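Local coordinates for RagB/SusD domain protein (Flavobacterium johnsoniae, PDB 5J90) that binds chitin and, as a SusD homolog, probably captures chitin chains at the outer membrane for uptake by a polysaccharide utilization system, at residues Q41-P45 against S248-P254; G93-M98 against G126-M130; L118-L122 against W199-A203. The contacts are given in a common frame with arbitrary orientation. Where two conformers were deposited one is given. Residues are numbered along the deposited sequence.

Interaction 1: residues Q41-P45 against S248-P254; sequences QVLTP and SPVYTNP
Two irregular loops of the SusD-like fold meet here, each leading into a helix: segment 41-45 precedes helix 46-54, and segment 248-254 precedes helix 255-261. A cis peptide bond precedes Pro45, the N-cap of its helix. Leu43 (m, t) lies nearest Pro254, with CA atoms 5.9 Å apart. Leu43 CD2 is 4.2 Å from Pro254 CD, Leu43 CB 4.1 Å from Tyr251 CD2 and Leu43 CD1 4.2 Å from Ser248 CB. Thr44 (chi1 t) and Tyr251 (chi1 m) point their CA-to-CB bonds toward each other's segment. Thr44 CG2 sits over the Tyr251 ring, 3.9 Å from the centroid, a CH-pi contact. No direct hydrogen bond crosses. Water 2 donates to Leu43 O (2.6 Å) and Thr252 O (2.8 Å). Water 1 donates to Gln41 OE1 (2.8 Å) and accepts from Asn253 ND2 (3.0 Å). Asn253 OD1 caps Ile255 N. Ser248 OG (t) accepts from Val250 N at 3.2 Å and Tyr251 N at 2.8 Å, an ST turn and an ST motif at the start of 248-254.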
loop_
_atom_site.group_PDB
_atom_site.type_symbol
_atom_site.label_atom_id
_atom_site.label_comp_id
_atom_site.label_asym_id
_atom_site.label_seq_id
_atom_site.Cartn_x
_atom_site.Cartn_y
_atom_site.Cartn_z
ATOM N N GLN A 41 -8.523 -4.552 -26.667
ATOM C CA GLN A 41 -7.218 -4.583 -27.310
ATOM C C GLN A 41 -7.405 -3.950 -28.677
ATOM O O GLN A 41 -8.286 -4.361 -29.435
ATOM C CB GLN A 41 -6.702 -6.013 -27.462
ATOM C CG GLN A 41 -6.356 -6.641 -26.137
ATOM C CD GLN A 41 -5.640 -7.959 -26.298
ATOM O OE1 GLN A 41 -5.805 -8.658 -27.301
ATOM N NE2 GLN A 41 -4.825 -8.308 -25.316
ATOM N N VAL A 42 -6.609 -2.936 -28.994
ATOM C CA VAL A 42 -6.767 -2.265 -30.281
ATOM C C VAL A 42 -6.411 -3.211 -31.420
ATOM O O VAL A 42 -5.270 -3.647 -31.549
ATOM C CB VAL A 42 -5.933 -0.978 -30.359
ATOM C CG1 VAL A 42 -6.001 -0.391 -31.768
ATOM C CG2 VAL A 42 -6.432 0.024 -29.324
ATOM N N LEU A 43 -7.404 -3.550 -32.236
ATOM C CA LEU A 43 -7.193 -4.562 -33.261
ATOM C C LEU A 43 -6.488 -4.003 -34.483
ATOM O O LEU A 43 -5.749 -4.725 -35.161
ATOM C CB LEU A 43 -8.520 -5.216 -33.645
ATOM C CG LEU A 43 -9.205 -5.977 -32.513
ATOM C CD1 LEU A 43 -10.434 -6.705 -33.039
ATOM C CD2 LEU A 43 -8.251 -6.945 -31.824
ATOM N N THR A 44 -6.712 -2.722 -34.762
ATOM C CA THR A 44 -6.082 -2.069 -35.904
ATOM C C THR A 44 -5.945 -0.568 -35.646
ATOM O O THR A 44 -6.790 0.032 -34.994
ATOM C CB THR A 44 -6.896 -2.323 -37.199
ATOM O OG1 THR A 44 -6.096 -1.999 -38.346
ATOM C CG2 THR A 44 -8.164 -1.488 -37.211
ATOM N N PRO A 45 -4.861 0.044 -36.143
ATOM C CA PRO A 45 -3.740 -0.597 -36.835
ATOM C C PRO A 45 -2.839 -1.366 -35.867
ATOM O O PRO A 45 -2.861 -1.102 -34.660
ATOM C CB PRO A 45 -2.984 0.589 -37.442
ATOM C CG PRO A 45 -3.266 1.710 -36.515
ATOM C CD PRO A 45 -4.660 1.493 -35.977
ATOM N N SER A 248 -13.594 -11.142 -34.690
ATOM C CA SER A 248 -13.581 -10.061 -35.669
ATOM C C SER A 248 -14.011 -10.563 -37.044
ATOM O O SER A 248 -13.534 -11.598 -37.511
ATOM C CB SER A 248 -12.199 -9.430 -35.774
ATOM O OG SER A 248 -12.201 -8.383 -36.735
ATOM N N PRO A 249 -14.914 -9.831 -37.697
ATOM C CA PRO A 249 -15.245 -10.228 -39.073
ATOM C C PRO A 249 -14.124 -9.922 -40.054
ATOM O O PRO A 249 -14.149 -10.462 -41.162
ATOM C CB PRO A 249 -16.480 -9.382 -39.397
ATOM C CG PRO A 249 -16.369 -8.183 -38.478
ATOM C CD PRO A 249 -15.744 -8.712 -37.214
ATOM N N VAL A 250 -13.152 -9.099 -39.668
ATOM C CA VAL A 250 -12.150 -8.627 -40.622
ATOM C C VAL A 250 -10.694 -8.732 -40.175
ATOM O O VAL A 250 -9.817 -9.003 -40.995
ATOM C CB VAL A 250 -12.417 -7.167 -41.065
ATOM C CG1 VAL A 250 -13.619 -7.098 -41.999
ATOM C CG2 VAL A 250 -12.606 -6.257 -39.860
ATOM N N TYR A 251 -10.422 -8.523 -38.888
ATOM C CA TYR A 251 -9.033 -8.419 -38.429
ATOM C C TYR A 251 -8.446 -9.692 -37.839
ATOM O O TYR A 251 -9.116 -10.420 -37.105
ATOM C CB TYR A 251 -8.871 -7.277 -37.412
ATOM C CG TYR A 251 -9.452 -5.961 -37.879
ATOM C CD1 TYR A 251 -8.938 -5.316 -38.997
ATOM C CD2 TYR A 251 -10.516 -5.372 -37.210
ATOM C CE1 TYR A 251 -9.474 -4.115 -39.436
ATOM C CE2 TYR A 251 -11.055 -4.164 -37.640
ATOM C CZ TYR A 251 -10.531 -3.549 -38.757
ATOM O OH TYR A 251 -11.063 -2.354 -39.191
ATOM N N THR A 252 -7.188 -9.942 -38.164
ATOM C CA THR A 252 -6.381 -10.942 -37.488
ATOM C C THR A 252 -5.787 -10.294 -36.221
ATOM O O THR A 252 -5.509 -9.090 -36.212
ATOM C CB THR A 252 -5.265 -11.426 -38.430
ATOM O OG1 THR A 252 -5.867 -12.080 -39.558
ATOM C CG2 THR A 252 -4.327 -12.403 -37.745
ATOM N N ASN A 253 -5.605 -11.078 -35.157
ATOM C CA ASN A 253 -4.897 -10.603 -33.963
ATOM C C ASN A 253 -3.631 -9.840 -34.394
ATOM O O ASN A 253 -2.818 -10.370 -35.151
ATOM C CB ASN A 253 -4.524 -11.804 -33.086
ATOM C CG ASN A 253 -3.938 -11.402 -31.747
ATOM O OD1 ASN A 253 -3.137 -10.467 -31.659
ATOM N ND2 ASN A 253 -4.328 -12.118 -30.694
ATOM N N PRO A 254 -3.466 -8.584 -33.934
ATOM C CA PRO A 254 -2.350 -7.770 -34.440
ATOM C C PRO A 254 -0.972 -8.332 -34.092
ATOM O O PRO A 254 0.021 -7.987 -34.740
ATOM C CB PRO A 254 -2.568 -6.400 -33.770
ATOM C CG PRO A 254 -3.462 -6.676 -32.608
ATOM C CD PRO A 254 -4.347 -7.822 -33.036
HETATM O O HOH W 1 -4.286 -10.971 -27.869
HETATM O O HOH W 2 -5.048 -6.471 -36.950
#

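Interaction 2: residues G93-M98 against G126-M130; sequences GYKNVM and GMHRM
Tyr94 lays one face of its ring over the methyl of Met127. Met127 CE is 4.0 Å from the Tyr94 ring centroid, 26° off the normal, and 3.6 Å from Tyr94 CZ. Met127 SD stands 5.2 Å from the Tyr94 ring centroid, and Met130 SD 5.1 Å, so two methionines make Met-aromatic contacts with one ring. Tyr94 OH bonds to Ile138 O. Both segments are helical, 93-98 on helix 83-108 and 126-130 on helix 113-134. The axes of the two short segments come within 10.6 Å at 153°, nearly antiparallel. Val97 pairs with Gly126 (CA atoms 6.4 Å apart) and Met98 with Met127 (7.3 Å). Segment 93-98 has a wider pi-type turn: Gly93 O accepts from both Val97 N (2.9 Å) and Met98 N (3.1 Å). Met127 (m, m, m) fills the middle, with its SD 4.1 Å from Val97 CG1 and its CG 3.9 Å from Met98 SD. Met130 (t, p, p) puts CE 3.7 Å from Gly93 CA and 3.9 Å from Tyr94 CD1. Val97 CG1 (t) rests 4.1 Å from Gly126 CA. A CB on either glycine would clash, at Gly93 with Met130 CE and at Gly126 with Val97 CG1. No hydrogen bond crosses. This is a buried antiparallel helical hairpin, consistent with the TPR-like helical repeats of SusD proteins.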
loop_
_atom_site.group_PDB
_atom_site.type_symbol
_atom_site.label_atom_id
_atom_site.label_comp_id
_atom_site.label_asym_id
_atom_site.label_seq_id
_atom_site.Cartn_x
_atom_site.Cartn_y
_atom_site.Cartn_z
ATOM N N GLY A 93 -8.109 3.999 -25.273
ATOM C CA GLY A 93 -9.111 3.476 -24.362
ATOM C C GLY A 93 -10.236 4.458 -24.093
ATOM O O GLY A 93 -11.412 4.111 -24.129
ATOM N N TYR A 94 -9.878 5.705 -23.806
ATOM C CA TYR A 94 -10.907 6.689 -23.513
ATOM C C TYR A 94 -11.719 7.087 -24.747
ATOM O O TYR A 94 -12.933 7.274 -24.662
ATOM C CB TYR A 94 -10.317 7.919 -22.804
ATOM C CG TYR A 94 -10.227 7.688 -21.313
ATOM C CD1 TYR A 94 -9.057 7.209 -20.736
ATOM C CD2 TYR A 94 -11.328 7.901 -20.497
ATOM C CE1 TYR A 94 -8.984 6.965 -19.368
ATOM C CE2 TYR A 94 -11.270 7.655 -19.123
ATOM C CZ TYR A 94 -10.086 7.192 -18.578
ATOM O OH TYR A 94 -10.009 6.942 -17.223
ATOM N N LYS A 95 -11.052 7.189 -25.892
ATOM C CA LYS A 95 -11.738 7.615 -27.104
ATOM C C LYS A 95 -12.739 6.569 -27.593
ATOM O O LYS A 95 -13.806 6.910 -28.106
ATOM C CB LYS A 95 -10.716 7.912 -28.201
ATOM C CG LYS A 95 -11.316 8.365 -29.526
ATOM C CD LYS A 95 -11.675 9.839 -29.489
ATOM C CE LYS A 95 -12.302 10.287 -30.801
ATOM N NZ LYS A 95 -12.610 11.743 -30.785
ATOM N N ASN A 96 -12.403 5.296 -27.410
ATOM C CA ASN A 96 -13.185 4.219 -28.019
ATOM C C ASN A 96 -13.988 3.374 -27.060
ATOM O O ASN A 96 -15.106 2.980 -27.371
ATOM C CB ASN A 96 -12.281 3.323 -28.851
ATOM C CG ASN A 96 -11.716 4.043 -30.038
ATOM O OD1 ASN A 96 -12.456 4.433 -30.940
ATOM N ND2 ASN A 96 -10.409 4.252 -30.039
ATOM N N VAL A 97 -13.424 3.061 -25.903
ATOM C CA VAL A 97 -14.185 2.304 -24.924
ATOM C C VAL A 97 -15.022 3.228 -24.042
ATOM O O VAL A 97 -16.251 3.123 -24.007
ATOM C CB VAL A 97 -13.275 1.402 -24.065
ATOM C CG1 VAL A 97 -14.090 0.704 -22.993
ATOM C CG2 VAL A 97 -12.570 0.389 -24.957
ATOM N N MET A 98 -14.366 4.146 -23.335
ATOM C CA MET A 98 -15.086 4.973 -22.376
ATOM C C MET A 98 -16.114 5.884 -23.038
ATOM O O MET A 98 -17.240 5.992 -22.559
ATOM C CB MET A 98 -14.127 5.781 -21.492
ATOM C CG MET A 98 -14.808 6.436 -20.307
ATOM S SD MET A 98 -15.386 5.205 -19.109
ATOM C CE MET A 98 -15.991 6.305 -17.825
ATOM N N GLY A 126 -13.253 -3.223 -20.434
ATOM C CA GLY A 126 -12.205 -2.356 -20.943
ATOM C C GLY A 126 -11.560 -1.490 -19.874
ATOM O O GLY A 126 -10.331 -1.311 -19.852
ATOM N N MET A 127 -12.369 -0.936 -18.978
ATOM C CA MET A 127 -11.842 0.054 -18.041
ATOM C C MET A 127 -11.138 -0.507 -16.800
ATOM O O MET A 127 -10.299 0.186 -16.217
ATOM C CB MET A 127 -12.906 1.099 -17.673
ATOM C CG MET A 127 -13.468 1.853 -18.897
ATOM S SD MET A 127 -12.219 2.672 -19.927
ATOM C CE MET A 127 -11.632 3.939 -18.805
ATOM N N HIS A 128 -11.432 -1.750 -16.401
ATOM C CA HIS A 128 -10.648 -2.320 -15.298
ATOM C C HIS A 128 -9.175 -2.419 -15.698
ATOM O O HIS A 128 -8.279 -2.221 -14.875
ATOM C CB HIS A 128 -11.201 -3.667 -14.776
ATOM C CG HIS A 128 -10.754 -4.869 -15.561
ATOM N ND1 HIS A 128 -11.371 -5.273 -16.727
ATOM C CD2 HIS A 128 -9.741 -5.747 -15.351
ATOM C CE1 HIS A 128 -10.765 -6.352 -17.196
ATOM N NE2 HIS A 128 -9.774 -6.662 -16.378
ATOM N N ARG A 129 -8.917 -2.679 -16.980
ATOM C CA ARG A 129 -7.548 -2.699 -17.490
ATOM C C ARG A 129 -6.890 -1.331 -17.315
ATOM O O ARG A 129 -5.724 -1.226 -16.908
ATOM C CB ARG A 129 -7.542 -3.119 -18.964
ATOM C CG ARG A 129 -7.893 -4.594 -19.167
ATOM C CD ARG A 129 -8.420 -4.891 -20.588
ATOM N NE ARG A 129 -7.596 -4.306 -21.654
ATOM C CZ ARG A 129 -6.506 -4.866 -22.176
ATOM N NH1 ARG A 129 -6.063 -6.042 -21.743
ATOM N NH2 ARG A 129 -5.838 -4.251 -23.146
ATOM N N MET A 130 -7.646 -0.276 -17.607
ATOM C CA MET A 130 -7.149 1.087 -17.462
ATOM C C MET A 130 -6.743 1.403 -16.025
ATOM O O MET A 130 -5.628 1.870 -15.781
ATOM C CB MET A 130 -8.207 2.077 -17.951
ATOM C CG MET A 130 -7.685 3.508 -18.119
ATOM S SD MET A 130 -6.615 3.739 -19.576
ATOM C CE MET A 130 -7.808 3.520 -20.902
#

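Interaction 3: residues L118-L122 against W199-A203; sequences LSLIL and WVRFA
Segment 118-122 lies on helix 113-134, which packs against helix 196-213, consistent with the TPR-like helical part of SusD proteins. The short axes of 118-122 and 199-203 approach to 10.6 Å and cross at +37°, running in roughly the same direction. Leu118 lies nearest Trp199 (CA atoms 7.6 Å apart) and Ile121 nearest Ala203 (6.2 Å). Regular helical bonds run inside each segment, from Leu122 N to Leu118 O (3.1 Å) and from Ala203 N to Trp199 O (2.9 Å). No hydrogen bond crosses. Leu118 (m, t) starts sideways, but its end turns in. Leu118 CD2 lies over the face of the Trp199 indole, 3.5 Å from Trp199 CG and 3.7 Å from the centroid of the five-membered ring, in a CH-pi contact. The CA-to-CB bond of Ile121 (m, t) points toward helix 196-213, and this residue is the centre of the contact. Ile121 CG2 is at the edge of the indole, 3.9 Å from Trp199 CE3, and touches Phe202 CD2 at 3.6 Å. Ile121 CD1 reaches Ala203 CB at 3.9 Å and Trp199 O at 3.8 Å. Leu122 (m, t) ends the segment. Helix 33-37 covers it through Phe33, Met36 and Phe37. Trp199 (chi1 -85°, chi2 92°) extends its indole between the helices, and its NE1 bonds to Asp188 OD2. The far end of that indole meets segment 118-122 at Leu122, where Leu122 CG lies 3.9 Å from Trp199 CH2.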
loop_
_atom_site.group_PDB
_atom_site.type_symbol
_atom_site.label_atom_id
_atom_site.label_comp_id
_atom_site.label_asym_id
_atom_site.label_seq_id
_atom_site.Cartn_x
_atom_site.Cartn_y
_atom_site.Cartn_z
ATOM N N LEU A 118 -25.550 -4.230 -21.360
ATOM C CA LEU A 118 -24.456 -4.792 -22.135
ATOM C C LEU A 118 -23.296 -3.800 -22.212
ATOM O O LEU A 118 -22.124 -4.197 -22.137
ATOM C CB LEU A 118 -24.933 -5.215 -23.534
ATOM C CG LEU A 118 -25.874 -6.421 -23.470
ATOM C CD1 LEU A 118 -26.716 -6.524 -24.743
ATOM C CD2 LEU A 118 -25.091 -7.711 -23.247
ATOM N N SER A 119 -23.614 -2.512 -22.346
ATOM C CA SER A 119 -22.569 -1.487 -22.397
ATOM C C SER A 119 -21.785 -1.440 -21.087
ATOM O O SER A 119 -20.572 -1.218 -21.112
ATOM C CB SER A 119 -23.129 -0.097 -22.752
ATOM O OG SER A 119 -23.773 0.523 -21.654
ATOM N N LEU A 120 -22.459 -1.671 -19.960
ATOM C CA LEU A 120 -21.781 -1.670 -18.660
ATOM C C LEU A 120 -20.786 -2.821 -18.537
ATOM O O LEU A 120 -19.681 -2.655 -18.011
ATOM C CB LEU A 120 -22.792 -1.726 -17.512
ATOM C CG LEU A 120 -23.618 -0.458 -17.280
ATOM C CD1 LEU A 120 -24.647 -0.704 -16.189
ATOM C CD2 LEU A 120 -22.704 0.716 -16.922
ATOM N N ILE A 121 -21.171 -4.001 -19.011
ATOM C CA ILE A 121 -20.269 -5.144 -18.956
ATOM C C ILE A 121 -19.023 -4.889 -19.803
ATOM O O ILE A 121 -17.892 -5.117 -19.359
ATOM C CB ILE A 121 -20.978 -6.447 -19.384
ATOM C CG1 ILE A 121 -22.170 -6.712 -18.463
ATOM C CG2 ILE A 121 -20.004 -7.618 -19.364
ATOM C CD1 ILE A 121 -23.072 -7.867 -18.940
ATOM N N LEU A 122 -19.220 -4.403 -21.024
ATOM C CA LEU A 122 -18.092 -4.060 -21.885
ATOM C C LEU A 122 -17.244 -2.933 -21.297
ATOM O O LEU A 122 -16.016 -2.946 -21.411
ATOM C CB LEU A 122 -18.589 -3.665 -23.276
ATOM C CG LEU A 122 -18.799 -4.830 -24.225
ATOM C CD1 LEU A 122 -19.507 -4.333 -25.477
ATOM C CD2 LEU A 122 -17.458 -5.463 -24.566
ATOM N N TRP A 199 -23.656 -13.537 -21.567
ATOM C CA TRP A 199 -23.166 -12.242 -21.129
ATOM C C TRP A 199 -23.206 -12.120 -19.599
ATOM O O TRP A 199 -22.288 -11.562 -18.993
ATOM C CB TRP A 199 -23.944 -11.122 -21.823
ATOM C CG TRP A 199 -23.373 -10.803 -23.178
ATOM C CD1 TRP A 199 -23.752 -11.331 -24.385
ATOM C CD2 TRP A 199 -22.303 -9.895 -23.455
ATOM N NE1 TRP A 199 -22.986 -10.794 -25.393
ATOM C CE2 TRP A 199 -22.085 -9.914 -24.848
ATOM C CE3 TRP A 199 -21.506 -9.063 -22.658
ATOM C CZ2 TRP A 199 -21.107 -9.132 -25.462
ATOM C CZ3 TRP A 199 -20.536 -8.288 -23.269
ATOM C CH2 TRP A 199 -20.346 -8.329 -24.657
ATOM N N VAL A 200 -24.245 -12.651 -18.966
ATOM C CA VAL A 200 -24.326 -12.606 -17.508
ATOM C C VAL A 200 -23.247 -13.495 -16.895
ATOM O O VAL A 200 -22.581 -13.098 -15.933
ATOM C CB VAL A 200 -25.725 -13.008 -16.988
ATOM C CG1 VAL A 200 -25.710 -13.161 -15.464
ATOM C CG2 VAL A 200 -26.766 -11.981 -17.419
ATOM N N ARG A 201 -23.032 -14.672 -17.474
ATOM C CA ARG A 201 -22.017 -15.588 -16.978
ATOM C C ARG A 201 -20.627 -14.949 -17.102
ATOM O O ARG A 201 -19.773 -15.114 -16.217
ATOM C CB ARG A 201 -22.116 -16.931 -17.723
ATOM C CG ARG A 201 -21.237 -18.032 -17.168
ATOM C CD ARG A 201 -21.632 -19.401 -17.739
ATOM N NE ARG A 201 -22.959 -19.826 -17.298
ATOM C CZ ARG A 201 -24.018 -19.968 -18.093
ATOM N NH1 ARG A 201 -23.931 -19.708 -19.395
ATOM N NH2 ARG A 201 -25.171 -20.383 -17.584
ATOM N N PHE A 202 -20.405 -14.204 -18.184
ATOM C CA PHE A 202 -19.159 -13.456 -18.335
ATOM C C PHE A 202 -19.065 -12.388 -17.243
ATOM O O PHE A 202 -18.040 -12.290 -16.562
ATOM C CB PHE A 202 -19.040 -12.833 -19.736
ATOM C CG PHE A 202 -17.924 -11.820 -19.859
ATOM C CD1 PHE A 202 -16.633 -12.124 -19.441
ATOM C CD2 PHE A 202 -18.168 -10.563 -20.389
ATOM C CE1 PHE A 202 -15.604 -11.188 -19.542
ATOM C CE2 PHE A 202 -17.141 -9.627 -20.497
ATOM C CZ PHE A 202 -15.872 -9.943 -20.079
ATOM N N ALA A 203 -20.126 -11.610 -17.053
ATOM C CA ALA A 203 -20.119 -10.580 -16.018
ATOM C C ALA A 203 -19.807 -11.169 -14.641
ATOM O O ALA A 203 -19.043 -10.575 -13.876
ATOM C CB ALA A 203 -21.452 -9.826 -15.987
#

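Interactions 2 and 3 share helix 113-134. Interaction 3 uses its earlier part, 118-122, and interaction 2 a later part, 126-130, with three residues between. Their centres are about 15 Å apart. This helix therefore packs on helix 83-108 at one level and on helix 196-213 at another. Along the chain the segments of these two contacts alternate. Both contacts are nested inside the long loop closed by interaction 1. The centres of interactions 1 and 2 are about 16 Å apart, and they touch, with Gln41 CG 3.9 Å from Arg129 NH2. The centres of interactions 1 and 3 are about 21 Å apart, and their nearest atoms about 9 Å. Two contacts join helices and one joins loops, all within one SusD-like range of the chain.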